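Local coordinates for peptidyl-prolyl cis-trans isomerase (Hirschia baltica, PDB 5EX2), which probably catalyses the cis-trans isomerisation of peptide bonds preceding proline, acting as a periplasmic cyclophilin in protein folding, at residues S70-Q75 with F172-E177; H66-G71 with L201-P206; G154-A159 with S186-M191; W148-A153 with D252-P257. All coordinates share one frame; numbering follows the deposited sequence. Where two conformers were deposited one is given.

Interaction 1 of 4, residues S70-Q75 with F172-E177; sequences SGFMAQ and FLMRDE
The ring of F72 carries M73 CG over the centre of one face, 3.5 Å above its plane, and meets M174 CE obliquely; the ring of F180 packs against it. F172 has M174 SD at its edge, in the ring plane, while M73 approaches obliquely. M73 SD lies 4.9 Å from the F172 ring centroid, a Met-aromatic contact, and touches F172 CB at 3.5 Å. M73 serves both rings because its CG takes the crowded position between backbone N and carbonyl carbon (chi1 56°) and the flexible thioether bends, crossing F172 roughly at the perpendicular. An alanine here would remove CG, SD and CE and would probably leave both phenylalanines less tightly packed.

A74 and L173 form an antiparallel hydrogen-bonded pair: A74 N to L173 O at 2.9 Å, nearly straight and in the carbonyl plane, and L173 N to A74 O at 2.8 Å. F72 O receives R175 N at 2.9 Å and, weakly, D176 N. F72 and M73 both face I69, a classic beta bulge. R175 lays its CD 3.6 Å from M73 C, beside A74, whose short side chain suits this close passage, while NH1 reaches L201 O. The chemistry thus divides: main-chain bonds set the register, sulfur and aromatic carbon pack the M73 face, and R175 spends its methylenes here but its polar end on the loop after helix 195-198.

Interaction 2 of 4, residues H66-G71 with L201-P206; sequences HRVISG and LTIGEP
Two main-chain hydrogen bonds join V68 and G204 as a single antiparallel hydrogen-bonded bridge. V68 N gives an almost straight bond to G204 O (2.9 Å, 171°), in the carbonyl plane. In return G204 N meets a lone pair of V68 O at 2.9 Å. A water also donates to V68 O and to E205 OE2, so two donors grip this carbonyl and the glutamate is tied to the strand through solvent. G204 suits its place because a CB would run into P206 C.

Weaker C-H...O contacts extend the line: P206 CA lies 3.2 Å from H66 O, just beyond the cis peptide bond preceding P206, and R67 CA faces G204 O.

In van der Waals packing, V68 points at the loop, with CG1 4.2 Å from I203 CG1; its CB lies 3.2 Å from T202 O, carbon against oxygen. I203 CD1 reaches S70 CB at 3.8 Å. I69 crosses E205 obliquely, CG1 3.6 Å from OE2, so aliphatic carbon packs against the carboxylate.

Opposite charges approach without touching, R67 NE being 4.8 Å from E205 OE1. R67 instead bonds Q75 OE1 through NH1.

H66 and R67 both face Q75, a classic beta bulge. The V68-G204 bridge pins the loop between helix 195-198 and strand 212-218 to the eight-stranded antiparallel barrel characteristic of cyclophilins.

Interaction 3 of 4, residues G154-A159 with S186-M191; sequences GVVSMA and SSWGRM
V156 O is held by two N-H groups: W188 N at 2.9 Å, nearly straight and in the carbonyl plane, and G189 N more weakly at 3.3 Å. This double grip marks a classic beta bulge, with W188 and G189 both facing V156. Next to it V156 N reaches G189 O at 2.8 Å from well above the carbonyl plane, and M191 N bonds G154 O at 2.7 Å.

At the bulge the W188 indole, with CG in the crowded position (chi1 53°), lies against V156. There V156 CG1 makes a CH-pi contact over one face, 3.7 Å from the centroid of the six-membered ring. M158 SD comes obliquely to the five-membered ring, a Met-aromatic contact at 4.3 Å. The other valine branch, CG2, packs on M191 CG at 3.7 Å. G189 suits its place because a CB would be crowded by W188 CE3. An alanine in place of W188 would remove the indole that meets V156 CG1 and M158 SD, and would probably loosen the packing on this side of the sheet.

On the opposite face, S157 OG bonds H151 NE2 and S187 OG bonds M149 O, giving both buried hydroxyls partners. The main-chain bonds make strands 155-158 and 187-191 antiparallel neighbours in the closed beta-barrel of the cyclophilin fold.

Interaction 4 of 4, residues W148-A153 with D252-P257; sequences WMPHCA and DVCSLP
A disulfide bridge between C152 and C254 stitches the loop ahead of barrel strand 155-158 to the loop that follows helix 238-247. The two cysteines point at each other and share one setting, each SG anti to its carbonyl carbon and beside its backbone N (chi1 -57° and -68°). Their sulfurs join at 2.0 Å, SG to SG, with a torsion of -74° about the S-S bond, near the perpendicular setting that disulfides prefer. V253 and P150 flank the bridge, and their side chains meet tip to tip, V253 CG1 lying 4.2 Å from P150 CG. The same CG1, in the crowded position between backbone N and carbonyl carbon, also lies 3.9 Å from C152 SG, so a compact apolar branch packs against this sulfur. P128, from strand 127-132, packs against both C152 and V253.

Short turns present the cysteines. H151 is the centre of an inverse gamma turn, closed by a weak bond from C152 N to P150 O. On the other side S255 N bonds D252 O at 2.9 Å, folding the chain around C254. Beyond the covalent link a single water spans the loops, accepting from A153 N at 2.8 Å and donating to C254 O at 2.8 Å.

In the fold
Interactions 1, 2 and 3 all reach the same barrel. Strand 155-158 of interaction 3 neighbours strand 171-174 of interaction 1, joined by the bond from F172 N to S157 O, and strand 73-76 neighbours strand 63-69 of interaction 2. Interaction 3 is the most central, wholly buried, combining sheet bonds with packing on one indole; interaction 1 is buried but frays into exposed turns. Interaction 2 lies at the surface, about 17 Å from interaction 3 between centres, held by one main-chain bridge, with a glutamate carboxylate tied in through water. Interaction 4, small but buried between loops, replaces sheet bonding with a covalent link, while loop 148-153 supplies polar partners to S157 and S187.

Interaction 1 of 4, residues S70-Q75 with F172-E177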
loop_
_atom_site.group_PDB
_atom_site.type_symbol
_atom_site.label_atom_id
_atom_site.label_comp_id
_atom_site.label_asym_id
_atom_site.label_seq_id
_atom_site.Cartn_x
_atom_site.Cartn_y
_atom_site.Cartn_z
ATOM N N SER A 70 -8.455 16.950 -1.001
ATOM C CA SER A 70 -7.846 17.003 -2.314
ATOM C C SER A 70 -6.352 17.163 -2.190
ATOM O O SER A 70 -5.870 17.935 -1.362
ATOM C CB SER A 70 -8.418 18.151 -3.140
ATOM O OG SER A 70 -7.931 18.073 -4.468
ATOM N N GLY A 71 -5.623 16.419 -3.009
ATOM C CA GLY A 71 -4.179 16.505 -2.991
ATOM C C GLY A 71 -3.536 15.864 -1.773
ATOM O O GLY A 71 -2.360 16.098 -1.519
ATOM N N PHE A 72 -4.283 15.061 -1.031
ATOM C CA PHE A 72 -3.796 14.464 0.204
ATOM C C PHE A 72 -4.251 13.011 0.296
ATOM O O PHE A 72 -3.536 12.120 -0.144
ATOM C CB PHE A 72 -4.270 15.335 1.386
ATOM C CG PHE A 72 -3.803 14.883 2.737
ATOM C CD1 PHE A 72 -2.678 14.083 2.893
ATOM C CD2 PHE A 72 -4.489 15.285 3.858
ATOM C CE1 PHE A 72 -2.268 13.690 4.157
ATOM C CE2 PHE A 72 -4.102 14.890 5.108
ATOM C CZ PHE A 72 -2.981 14.093 5.266
ATOM N N MET A 73 -5.437 12.766 0.830
ATOM C CA MET A 73 -5.878 11.398 1.016
ATOM C C MET A 73 -7.382 11.313 1.204
ATOM O O MET A 73 -8.062 12.320 1.384
ATOM C CB MET A 73 -5.154 10.774 2.216
ATOM C CG MET A 73 -5.309 11.552 3.523
ATOM S SD MET A 73 -6.872 11.129 4.343
ATOM C CE MET A 73 -7.497 12.746 4.799
ATOM N N ALA A 74 -7.862 10.075 1.127
ATOM C CA ALA A 74 -9.238 9.734 1.435
ATOM C C ALA A 74 -9.265 8.795 2.626
ATOM O O ALA A 74 -8.707 7.694 2.585
ATOM C CB ALA A 74 -9.898 9.087 0.234
ATOM N N GLN A 75 -9.929 9.231 3.691
ATOM C CA GLN A 75 -9.997 8.470 4.931
ATOM C C GLN A 75 -11.370 7.828 5.106
ATOM O O GLN A 75 -12.398 8.484 4.908
ATOM C CB GLN A 75 -9.674 9.372 6.123
ATOM C CG GLN A 75 -9.706 8.671 7.446
ATOM C CD GLN A 75 -9.190 9.554 8.567
ATOM O OE1 GLN A 75 -8.407 10.467 8.329
ATOM N NE2 GLN A 75 -9.658 9.318 9.782
ATOM N N PHE A 172 -6.401 5.400 5.559
ATOM C CA PHE A 172 -6.502 6.353 4.480
ATOM C C PHE A 172 -5.754 5.887 3.248
ATOM O O PHE A 172 -4.714 5.210 3.298
ATOM C CB PHE A 172 -6.094 7.753 4.914
ATOM C CG PHE A 172 -4.777 7.844 5.567
ATOM C CD1 PHE A 172 -4.636 7.554 6.910
ATOM C CD2 PHE A 172 -3.685 8.290 4.859
ATOM C CE1 PHE A 172 -3.420 7.685 7.529
ATOM C CE2 PHE A 172 -2.467 8.423 5.471
ATOM C CZ PHE A 172 -2.330 8.116 6.811
ATOM N N LEU A 173 -6.355 6.274 2.138
ATOM C CA LEU A 173 -5.865 5.996 0.792
ATOM C C LEU A 173 -5.119 7.216 0.297
ATOM O O LEU A 173 -5.704 8.302 0.189
ATOM C CB LEU A 173 -7.022 5.687 -0.153
ATOM C CG LEU A 173 -7.992 4.609 0.314
ATOM C CD1 LEU A 173 -9.114 4.465 -0.711
ATOM C CD2 LEU A 173 -7.299 3.265 0.520
ATOM N N MET A 174 -3.826 7.084 0.040
ATOM C CA MET A 174 -3.038 8.238 -0.369
ATOM C C MET A 174 -3.329 8.647 -1.797
ATOM O O MET A 174 -3.155 7.870 -2.724
ATOM C CB MET A 174 -1.541 7.974 -0.217
ATOM C CG MET A 174 -1.080 7.695 1.191
ATOM S SD MET A 174 -1.586 8.949 2.374
ATOM C CE MET A 174 -1.036 10.433 1.565
ATOM N N ARG A 175 -3.793 9.868 -1.965
ATOM C CA ARG A 175 -4.117 10.413 -3.278
ATOM C C ARG A 175 -2.947 11.166 -3.888
ATOM O O ARG A 175 -2.882 11.329 -5.102
ATOM C CB ARG A 175 -5.331 11.335 -3.194
ATOM C CG ARG A 175 -6.616 10.596 -2.892
ATOM C CD ARG A 175 -7.741 11.483 -2.423
ATOM N NE ARG A 175 -8.161 12.578 -3.297
ATOM C CZ ARG A 175 -9.422 12.788 -3.699
ATOM N NH1 ARG A 175 -10.389 11.893 -3.468
ATOM N NH2 ARG A 175 -9.710 13.880 -4.398
ATOM N N ASP A 176 -2.018 11.623 -3.051
ATOM C CA ASP A 176 -0.861 12.399 -3.499
ATOM C C ASP A 176 0.251 12.239 -2.478
ATOM O O ASP A 176 0.006 11.941 -1.298
ATOM C CB ASP A 176 -1.222 13.875 -3.683
ATOM C CG ASP A 176 -0.099 14.671 -4.325
ATOM O OD1 ASP A 176 0.177 14.444 -5.519
ATOM O OD2 ASP A 176 0.509 15.525 -3.640
ATOM N N GLU A 177 1.480 12.415 -2.942
ATOM C CA GLU A 177 2.655 12.306 -2.095
ATOM C C GLU A 177 2.520 13.187 -0.867
ATOM O O GLU A 177 2.276 14.386 -0.973
ATOM C CB GLU A 177 3.906 12.689 -2.882
ATOM C CG GLU A 177 5.188 12.769 -2.026
ATOM C CD GLU A 177 6.408 13.224 -2.813
ATOM O OE1 GLU A 177 6.227 13.766 -3.922
ATOM O OE2 GLU A 177 7.552 13.052 -2.321
HETATM O O HOH W 1 -0.386 15.921 0.410
#

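Interaction 2 of 4, residues H66-G71 with L201-P206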
loop_
_atom_site.group_PDB
_atom_site.type_symbol
_atom_site.label_atom_id
_atom_site.label_comp_id
_atom_site.label_asym_id
_atom_site.label_seq_id
_atom_site.Cartn_x
_atom_site.Cartn_y
_atom_site.Cartn_z
ATOM N N HIS A 66 -15.346 9.498 5.003
ATOM C CA HIS A 66 -15.877 10.656 5.712
ATOM C C HIS A 66 -14.923 11.844 5.780
ATOM O O HIS A 66 -15.331 12.924 6.184
ATOM C CB HIS A 66 -16.273 10.255 7.130
ATOM C CG HIS A 66 -15.106 9.888 7.986
ATOM N ND1 HIS A 66 -14.546 8.628 7.995
ATOM C CD2 HIS A 66 -14.353 10.641 8.822
ATOM C CE1 HIS A 66 -13.508 8.616 8.816
ATOM N NE2 HIS A 66 -13.370 9.824 9.329
ATOM N N ARG A 67 -13.661 11.652 5.419
ATOM C CA ARG A 67 -12.697 12.749 5.428
ATOM C C ARG A 67 -11.800 12.615 4.216
ATOM O O ARG A 67 -10.927 11.753 4.179
ATOM C CB ARG A 67 -11.875 12.739 6.722
ATOM C CG ARG A 67 -10.775 13.797 6.807
ATOM C CD ARG A 67 -9.853 13.500 7.987
ATOM N NE ARG A 67 -8.642 14.326 8.013
ATOM C CZ ARG A 67 -7.394 13.861 8.064
ATOM N NH1 ARG A 67 -7.147 12.559 8.093
ATOM N NH2 ARG A 67 -6.372 14.711 8.087
ATOM N N VAL A 68 -12.040 13.465 3.230
ATOM C CA VAL A 68 -11.358 13.376 1.948
ATOM C C VAL A 68 -10.831 14.748 1.598
ATOM O O VAL A 68 -11.593 15.722 1.540
ATOM C CB VAL A 68 -12.309 12.872 0.848
ATOM C CG1 VAL A 68 -11.604 12.781 -0.484
ATOM C CG2 VAL A 68 -12.890 11.526 1.227
ATOM N N ILE A 69 -9.519 14.829 1.417
ATOM C CA ILE A 69 -8.855 16.095 1.216
ATOM C C ILE A 69 -8.109 16.034 -0.107
ATOM O O ILE A 69 -7.264 15.146 -0.317
ATOM C CB ILE A 69 -7.907 16.402 2.388
ATOM C CG1 ILE A 69 -8.707 16.482 3.694
ATOM C CG2 ILE A 69 -7.163 17.690 2.133
ATOM C CD1 ILE A 69 -7.856 16.663 4.934
ATOM N N SER A 70 -8.455 16.950 -1.001
ATOM C CA SER A 70 -7.846 17.003 -2.314
ATOM C C SER A 70 -6.352 17.163 -2.190
ATOM O O SER A 70 -5.870 17.935 -1.362
ATOM C CB SER A 70 -8.418 18.151 -3.140
ATOM O OG SER A 70 -7.931 18.073 -4.468
ATOM N N GLY A 71 -5.623 16.419 -3.009
ATOM C CA GLY A 71 -4.179 16.505 -2.991
ATOM C C GLY A 71 -3.536 15.864 -1.773
ATOM O O GLY A 71 -2.360 16.098 -1.519
ATOM N N LEU A 201 -12.876 9.926 -5.087
ATOM C CA LEU A 201 -13.796 9.924 -3.946
ATOM C C LEU A 201 -14.155 11.360 -3.574
ATOM O O LEU A 201 -13.309 12.257 -3.650
ATOM C CB LEU A 201 -13.190 9.171 -2.763
ATOM C CG LEU A 201 -12.927 7.680 -3.013
ATOM C CD1 LEU A 201 -12.079 7.076 -1.950
ATOM C CD2 LEU A 201 -14.240 6.922 -3.081
ATOM N N THR A 202 -15.413 11.561 -3.190
ATOM C CA THR A 202 -15.945 12.895 -2.971
ATOM C C THR A 202 -15.226 13.599 -1.821
ATOM O O THR A 202 -15.089 13.056 -0.719
ATOM C CB THR A 202 -17.449 12.816 -2.703
ATOM O OG1 THR A 202 -18.092 12.235 -3.847
ATOM C CG2 THR A 202 -18.039 14.177 -2.486
ATOM N N ILE A 203 -14.782 14.809 -2.113
ATOM C CA ILE A 203 -14.033 15.639 -1.195
ATOM C C ILE A 203 -14.935 16.225 -0.130
ATOM O O ILE A 203 -16.043 16.648 -0.431
ATOM C CB ILE A 203 -13.341 16.781 -1.987
ATOM C CG1 ILE A 203 -12.252 16.211 -2.891
ATOM C CG2 ILE A 203 -12.769 17.874 -1.075
ATOM C CD1 ILE A 203 -11.930 17.089 -4.088
ATOM N N GLY A 204 -14.447 16.282 1.106
ATOM C CA GLY A 204 -15.155 16.983 2.174
ATOM C C GLY A 204 -14.755 16.477 3.544
ATOM O O GLY A 204 -14.229 15.373 3.696
ATOM N N GLU A 205 -15.045 17.290 4.550
ATOM C CA GLU A 205 -14.623 17.019 5.917
ATOM C C GLU A 205 -15.739 17.345 6.908
ATOM O O GLU A 205 -15.603 18.244 7.734
ATOM C CB GLU A 205 -13.378 17.839 6.243
ATOM C CG GLU A 205 -12.264 17.662 5.227
ATOM C CD GLU A 205 -11.088 18.551 5.530
ATOM O OE1 GLU A 205 -10.579 18.457 6.661
ATOM O OE2 GLU A 205 -10.697 19.359 4.660
ATOM N N PRO A 206 -16.865 16.622 6.828
ATOM C CA PRO A 206 -17.138 15.542 5.880
ATOM C C PRO A 206 -17.842 16.010 4.615
ATOM O O PRO A 206 -18.371 17.119 4.578
ATOM C CB PRO A 206 -18.046 14.626 6.679
ATOM C CG PRO A 206 -18.863 15.592 7.502
ATOM C CD PRO A 206 -17.928 16.730 7.842
HETATM O O HOH W 2 -11.478 18.542 1.969
#

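Interaction 3 of 4, residues G154-A159 with S186-M191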
loop_
_atom_site.group_PDB
_atom_site.type_symbol
_atom_site.label_atom_id
_atom_site.label_comp_id
_atom_site.label_asym_id
_atom_site.label_seq_id
_atom_site.Cartn_x
_atom_site.Cartn_y
_atom_site.Cartn_z
ATOM N N GLY A 154 -0.931 6.205 -3.756
ATOM C CA GLY A 154 -1.093 4.777 -3.882
ATOM C C GLY A 154 -0.918 3.987 -2.599
ATOM O O GLY A 154 -1.467 2.905 -2.454
ATOM N N VAL A 155 -0.159 4.526 -1.663
ATOM C CA VAL A 155 0.057 3.860 -0.397
ATOM C C VAL A 155 -1.215 3.938 0.419
ATOM O O VAL A 155 -2.022 4.843 0.252
ATOM C CB VAL A 155 1.297 4.478 0.313
ATOM C CG1 VAL A 155 1.421 4.054 1.785
ATOM C CG2 VAL A 155 2.542 4.064 -0.469
ATOM N N VAL A 156 -1.386 2.954 1.276
ATOM C CA VAL A 156 -2.519 2.875 2.182
ATOM C C VAL A 156 -1.975 2.830 3.605
ATOM O O VAL A 156 -1.010 2.117 3.879
ATOM C CB VAL A 156 -3.390 1.630 1.857
ATOM C CG1 VAL A 156 -4.596 1.547 2.749
ATOM C CG2 VAL A 156 -3.824 1.657 0.396
ATOM N N SER A 157 -2.580 3.591 4.508
ATOM C CA SER A 157 -2.024 3.783 5.835
ATOM C C SER A 157 -3.119 3.839 6.883
ATOM O O SER A 157 -4.287 3.765 6.556
ATOM C CB SER A 157 -1.179 5.047 5.827
ATOM O OG SER A 157 -0.467 5.190 7.026
ATOM N N MET A 158 -2.723 3.890 8.142
ATOM C CA MET A 158 -3.655 3.798 9.243
ATOM C C MET A 158 -3.894 5.145 9.897
ATOM O O MET A 158 -2.959 5.815 10.290
ATOM C CB MET A 158 -3.138 2.814 10.287
ATOM C CG MET A 158 -4.239 2.110 11.018
ATOM S SD MET A 158 -5.004 0.874 9.960
ATOM C CE MET A 158 -6.455 0.477 10.922
ATOM N N ALA A 159 -5.151 5.539 10.007
ATOM C CA ALA A 159 -5.484 6.757 10.706
ATOM C C ALA A 159 -5.224 6.588 12.186
ATOM O O ALA A 159 -5.275 5.486 12.720
ATOM C CB ALA A 159 -6.928 7.120 10.485
ATOM N N SER A 186 1.288 4.473 10.266
ATOM C CA SER A 186 1.574 3.093 9.918
ATOM C C SER A 186 1.085 2.749 8.520
ATOM O O SER A 186 -0.049 2.346 8.334
ATOM C CB SER A 186 0.932 2.151 10.939
ATOM O OG SER A 186 1.314 2.467 12.261
ATOM N N SER A 187 1.940 2.912 7.526
ATOM C CA SER A 187 1.599 2.471 6.181
ATOM C C SER A 187 1.684 0.949 6.113
ATOM O O SER A 187 2.563 0.337 6.705
ATOM C CB SER A 187 2.513 3.133 5.151
ATOM O OG SER A 187 3.861 3.002 5.539
ATOM N N TRP A 188 0.737 0.344 5.413
ATOM C CA TRP A 188 0.597 -1.111 5.461
ATOM C C TRP A 188 0.209 -1.762 4.160
ATOM O O TRP A 188 0.176 -2.981 4.088
ATOM C CB TRP A 188 -0.432 -1.512 6.512
ATOM C CG TRP A 188 -1.806 -0.860 6.431
ATOM C CD1 TRP A 188 -2.256 0.198 7.181
ATOM C CD2 TRP A 188 -2.920 -1.257 5.608
ATOM N NE1 TRP A 188 -3.554 0.488 6.860
ATOM C CE2 TRP A 188 -3.987 -0.383 5.897
ATOM C CE3 TRP A 188 -3.117 -2.250 4.646
ATOM C CZ2 TRP A 188 -5.235 -0.490 5.278
ATOM C CZ3 TRP A 188 -4.365 -2.339 4.020
ATOM C CH2 TRP A 188 -5.393 -1.464 4.341
ATOM N N GLY A 189 -0.068 -0.975 3.134
ATOM C CA GLY A 189 -0.442 -1.549 1.860
ATOM C C GLY A 189 -0.310 -0.565 0.728
ATOM O O GLY A 189 0.108 0.570 0.919
ATOM N N ARG A 190 -0.653 -1.033 -0.462
ATOM C CA ARG A 190 -0.550 -0.242 -1.659
ATOM C C ARG A 190 -1.663 -0.594 -2.629
ATOM O O ARG A 190 -1.967 -1.759 -2.787
ATOM C CB ARG A 190 0.817 -0.477 -2.300
ATOM C CG ARG A 190 1.059 0.377 -3.468
ATOM C CD ARG A 190 2.427 0.128 -4.020
ATOM N NE ARG A 190 2.569 -1.123 -4.756
ATOM C CZ ARG A 190 2.225 -1.279 -6.025
ATOM N NH1 ARG A 190 1.647 -0.284 -6.687
ATOM N NH2 ARG A 190 2.464 -2.426 -6.636
ATOM N N MET A 191 -2.228 0.415 -3.288
ATOM C CA MET A 191 -3.285 0.206 -4.284
ATOM C C MET A 191 -2.679 -0.222 -5.601
ATOM O O MET A 191 -2.119 0.595 -6.331
ATOM C CB MET A 191 -4.102 1.491 -4.469
ATOM C CG MET A 191 -4.823 1.920 -3.195
ATOM S SD MET A 191 -5.816 3.401 -3.371
ATOM C CE MET A 191 -4.655 4.669 -2.915
HETATM O O HOH W 3 -0.851 5.294 11.973
#

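Interaction 4 of 4, residues W148-A153 with D252-P257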
loop_
_atom_site.group_PDB
_atom_site.type_symbol
_atom_site.label_atom_id
_atom_site.label_comp_id
_atom_site.label_asym_id
_atom_site.label_seq_id
_atom_site.Cartn_x
_atom_site.Cartn_y
_atom_site.Cartn_z
ATOM N N TRP A 148 11.154 2.570 6.061
ATOM C CA TRP A 148 9.715 2.794 6.133
ATOM C C TRP A 148 9.138 2.858 4.729
ATOM O O TRP A 148 9.873 3.007 3.763
ATOM C CB TRP A 148 9.408 4.073 6.931
ATOM C CG TRP A 148 10.127 5.319 6.470
ATOM C CD1 TRP A 148 9.613 6.310 5.673
ATOM C CD2 TRP A 148 11.470 5.725 6.804
ATOM N NE1 TRP A 148 10.551 7.294 5.497
ATOM C CE2 TRP A 148 11.701 6.952 6.160
ATOM C CE3 TRP A 148 12.497 5.162 7.571
ATOM C CZ2 TRP A 148 12.913 7.631 6.264
ATOM C CZ3 TRP A 148 13.710 5.837 7.663
ATOM C CH2 TRP A 148 13.900 7.055 7.014
ATOM N N MET A 149 7.819 2.711 4.615
ATOM C CA MET A 149 7.164 2.869 3.341
ATOM C C MET A 149 6.597 4.270 3.285
ATOM O O MET A 149 5.596 4.559 3.957
ATOM C CB MET A 149 6.062 1.831 3.153
ATOM C CG MET A 149 5.274 2.040 1.879
ATOM S SD MET A 149 4.412 0.553 1.331
ATOM C CE MET A 149 3.231 0.307 2.641
ATOM N N PRO A 150 7.225 5.143 2.496
ATOM C CA PRO A 150 6.768 6.534 2.480
ATOM C C PRO A 150 5.396 6.682 1.869
ATOM O O PRO A 150 4.968 5.828 1.099
ATOM C CB PRO A 150 7.819 7.231 1.622
ATOM C CG PRO A 150 8.337 6.173 0.738
ATOM C CD PRO A 150 8.372 4.943 1.596
ATOM N N HIS A 151 4.722 7.766 2.225
ATOM C CA HIS A 151 3.348 7.961 1.834
ATOM C C HIS A 151 3.256 8.574 0.432
ATOM O O HIS A 151 2.800 9.696 0.236
ATOM C CB HIS A 151 2.651 8.795 2.905
ATOM C CG HIS A 151 2.419 8.031 4.176
ATOM N ND1 HIS A 151 3.418 7.740 5.074
ATOM C CD2 HIS A 151 1.291 7.478 4.676
ATOM C CE1 HIS A 151 2.909 7.040 6.078
ATOM N NE2 HIS A 151 1.621 6.865 5.857
ATOM N N CYS A 152 3.705 7.810 -0.555
ATOM C CA CYS A 152 3.508 8.137 -1.953
ATOM C C CYS A 152 2.036 7.966 -2.289
ATOM O O CYS A 152 1.341 7.228 -1.613
ATOM C CB CYS A 152 4.321 7.210 -2.881
ATOM S SG CYS A 152 6.061 7.148 -2.634
ATOM N N ALA A 153 1.578 8.601 -3.364
ATOM C CA ALA A 153 0.268 8.298 -3.929
ATOM C C ALA A 153 0.188 6.806 -4.145
ATOM O O ALA A 153 1.139 6.201 -4.652
ATOM C CB ALA A 153 0.056 9.052 -5.217
ATOM N N ASP A 252 12.613 10.936 -7.468
ATOM C CA ASP A 252 12.468 10.237 -6.209
ATOM C C ASP A 252 11.324 9.231 -6.355
ATOM O O ASP A 252 10.511 9.336 -7.278
ATOM C CB ASP A 252 12.197 11.227 -5.076
ATOM C CG ASP A 252 12.318 10.596 -3.708
ATOM O OD1 ASP A 252 13.110 9.642 -3.568
ATOM O OD2 ASP A 252 11.627 11.054 -2.776
ATOM N N VAL A 253 11.259 8.267 -5.444
ATOM C CA VAL A 253 10.303 7.178 -5.534
ATOM C C VAL A 253 8.863 7.691 -5.673
ATOM O O VAL A 253 8.072 7.126 -6.403
ATOM C CB VAL A 253 10.446 6.247 -4.296
ATOM C CG1 VAL A 253 9.962 6.920 -3.010
ATOM C CG2 VAL A 253 9.745 4.954 -4.514
ATOM N N CYS A 254 8.531 8.786 -5.012
ATOM C CA CYS A 254 7.158 9.274 -5.060
ATOM C C CYS A 254 6.855 10.127 -6.291
ATOM O O CYS A 254 5.704 10.450 -6.537
ATOM C CB CYS A 254 6.835 10.061 -3.794
ATOM S SG CYS A 254 6.765 9.029 -2.304
ATOM N N SER A 255 7.870 10.476 -7.076
ATOM C CA SER A 255 7.639 11.233 -8.310
ATOM C C SER A 255 7.534 10.314 -9.533
ATOM O O SER A 255 7.131 10.737 -10.612
ATOM C CB SER A 255 8.742 12.270 -8.512
ATOM O OG SER A 255 8.574 13.337 -7.597
ATOM N N LEU A 256 7.876 9.048 -9.344
ATOM C CA LEU A 256 7.660 8.034 -10.362
ATOM C C LEU A 256 6.218 7.536 -10.291
ATOM O O LEU A 256 5.567 7.665 -9.257
ATOM C CB LEU A 256 8.613 6.860 -10.150
ATOM C CG LEU A 256 10.075 7.128 -10.456
ATOM C CD1 LEU A 256 10.950 6.079 -9.784
ATOM C CD2 LEU A 256 10.302 7.114 -11.963
ATOM N N PRO A 257 5.724 6.935 -11.375
ATOM C CA PRO A 257 4.475 6.195 -11.232
ATOM C C PRO A 257 4.683 5.048 -10.265
ATOM O O PRO A 257 5.813 4.710 -9.923
ATOM C CB PRO A 257 4.192 5.679 -12.648
ATOM C CG PRO A 257 5.175 6.355 -13.551
ATOM C CD PRO A 257 6.333 6.756 -12.700
HETATM O O HOH W 4 3.301 9.827 -5.220
#